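Local coordinates for glycosyl hydrolase family 2, TIM barrel domain protein (Parabacteroides merdae ATCC 43184, PDB 6DXU) that probably hydrolyses beta-glucuronides as a glycoside hydrolase family 2 beta-glucuronidase of the human gut microbiome, at residues P63-V68 against P90-T95. Numbering follows the deposited sequence.
Sequences PIWQPV and PGWYKT
Lys94 lies full length across one face of the Trp65 indole, running from the benzo ring to the pyrrole ring. Its CG starts over CZ3 of Trp65, and CD sits 3.8 Å above the centroid of the six-membered ring in a CH-pi contact. CE passes over the middle of the bicycle. NZ ends 3.9 Å from the centroid of the five-membered ring, close to its normal, as a cation-pi partner. This reach depends on the torsions: CG takes the hindered place between backbone N and carbonyl carbon (chi1 65°), and every later bond is trans, so that methylenes and ammonium together spread over the aromatic surface. In Trp65, CG stands beside the backbone N and anti to the carbonyl carbon (chi1 -65°), which sends the benzo end of the indole toward strand 90-97. That end packs on Trp92, with CH2 of Trp65 3.6 Å from Trp92 CB and CZ3 close to the carbonyl O of Trp92. The Trp92 indole turns off toward Asp43, to which NE1 donates a hydrogen bond. Tyr93, on the other side of the strand, is met near its ring plane by CG2 of Val68, at a loose 4.5 Å from CD1; its hydroxyl is hydrogen-bonded to His72 and Leu190. No hydrogen bond joins 63-68 to 90-95, because strand 37-41 runs between them and pairs with both; Leu40 of that strand also touches Trp65, and Glu38 touches Lys94. Trp65, just before edge strand 66-68, and Lys94 of strand 90-97 thus meet over the strand that separates them, on one face of the antiparallel beta-sheet in the family 2 sugar-binding domain, a beta-sandwich of jelly-roll type in this family.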
# COMPACT_ATOMS: atom_id res chain seq x y z
N PRO D 63 7.42 -30.48 -2.12
CA PRO D 63 8.68 -30.88 -2.75
C PRO D 63 9.68 -31.45 -1.75
O PRO D 63 9.55 -31.23 -0.55
CB PRO D 63 9.21 -29.59 -3.37
CG PRO D 63 8.61 -28.51 -2.54
CD PRO D 63 7.25 -29.01 -2.13
N ILE D 64 10.64 -32.21 -2.26
CA ILE D 64 11.66 -32.84 -1.42
C ILE D 64 12.80 -31.86 -1.22
O ILE D 64 13.36 -31.33 -2.19
CB ILE D 64 12.15 -34.15 -2.07
CG1 ILE D 64 10.97 -35.13 -2.22
CG2 ILE D 64 13.31 -34.76 -1.25
CD1 ILE D 64 11.19 -36.21 -3.26
N TRP D 65 13.16 -31.62 0.03
CA TRP D 65 14.25 -30.71 0.35
C TRP D 65 15.57 -31.46 0.35
O TRP D 65 15.61 -32.69 0.46
CB TRP D 65 14.01 -30.05 1.72
CG TRP D 65 12.80 -29.14 1.80
CD1 TRP D 65 11.50 -29.45 1.50
CD2 TRP D 65 12.79 -27.76 2.23
NE1 TRP D 65 10.69 -28.36 1.71
CE2 TRP D 65 11.46 -27.31 2.15
CE3 TRP D 65 13.79 -26.87 2.66
CZ2 TRP D 65 11.09 -26.02 2.51
CZ3 TRP D 65 13.41 -25.57 3.01
CH2 TRP D 65 12.08 -25.16 2.92
N GLN D 66 16.67 -30.73 0.24
CA GLN D 66 18.01 -31.34 0.22
C GLN D 66 18.73 -31.05 1.51
O GLN D 66 18.92 -29.85 1.86
CB GLN D 66 18.81 -30.80 -0.96
CG GLN D 66 20.29 -31.03 -0.87
CD GLN D 66 20.98 -30.58 -2.14
OE1 GLN D 66 20.49 -29.68 -2.82
NE2 GLN D 66 22.21 -31.06 -2.34
N PRO D 67 19.20 -32.03 2.24
CA PRO D 67 20.00 -31.73 3.43
C PRO D 67 21.30 -31.04 3.03
O PRO D 67 21.95 -31.45 2.07
CB PRO D 67 20.27 -33.09 4.06
CG PRO D 67 19.92 -34.07 2.98
CD PRO D 67 18.94 -33.47 2.07
N VAL D 68 21.64 -29.96 3.75
CA VAL D 68 22.85 -29.19 3.48
C VAL D 68 23.54 -28.82 4.79
O VAL D 68 22.92 -28.81 5.86
CB VAL D 68 22.57 -27.91 2.65
CG1 VAL D 68 22.01 -28.27 1.28
CG2 VAL D 68 21.62 -26.96 3.40
N PRO D 90 14.37 -17.38 -6.01
CA PRO D 90 14.22 -17.65 -4.58
C PRO D 90 14.59 -19.07 -4.20
O PRO D 90 14.57 -20.01 -5.00
CB PRO D 90 12.72 -17.39 -4.33
CG PRO D 90 12.07 -17.68 -5.65
CD PRO D 90 13.07 -17.26 -6.71
N GLY D 91 14.96 -19.22 -2.94
CA GLY D 91 15.20 -20.53 -2.37
C GLY D 91 15.02 -20.43 -0.87
O GLY D 91 15.11 -19.35 -0.30
N TRP D 92 14.76 -21.57 -0.25
CA TRP D 92 14.43 -21.59 1.16
C TRP D 92 15.38 -22.48 1.95
O TRP D 92 15.87 -23.49 1.43
CB TRP D 92 13.02 -22.09 1.37
CG TRP D 92 11.95 -21.07 1.07
CD1 TRP D 92 11.45 -20.73 -0.16
CD2 TRP D 92 11.24 -20.28 2.02
NE1 TRP D 92 10.45 -19.78 -0.03
CE2 TRP D 92 10.30 -19.49 1.31
CE3 TRP D 92 11.29 -20.17 3.42
CZ2 TRP D 92 9.44 -18.60 1.94
CZ3 TRP D 92 10.42 -19.28 4.05
CH2 TRP D 92 9.52 -18.51 3.31
N TYR D 93 15.61 -22.12 3.21
CA TYR D 93 16.34 -22.96 4.16
C TYR D 93 15.46 -23.17 5.38
O TYR D 93 14.75 -22.26 5.79
CB TYR D 93 17.66 -22.30 4.61
CG TYR D 93 18.65 -22.03 3.50
CD1 TYR D 93 19.62 -22.97 3.18
CD2 TYR D 93 18.62 -20.84 2.80
CE1 TYR D 93 20.54 -22.73 2.16
CE2 TYR D 93 19.53 -20.58 1.79
CZ TYR D 93 20.50 -21.53 1.48
OH TYR D 93 21.41 -21.30 0.48
N LYS D 94 15.54 -24.34 6.00
CA LYS D 94 14.84 -24.52 7.26
C LYS D 94 15.68 -25.37 8.20
O LYS D 94 16.41 -26.26 7.77
CB LYS D 94 13.45 -25.17 7.08
CG LYS D 94 13.48 -26.60 6.57
CD LYS D 94 12.06 -27.12 6.30
CE LYS D 94 12.11 -28.57 5.82
NZ LYS D 94 10.75 -29.13 5.54
N THR D 95 15.54 -25.08 9.50
CA THR D 95 16.16 -25.87 10.55
C THR D 95 15.23 -25.84 11.76
O THR D 95 14.28 -25.05 11.82
CB THR D 95 17.56 -25.34 10.91
OG1 THR D 95 18.28 -26.31 11.69
CG2 THR D 95 17.48 -24.03 11.71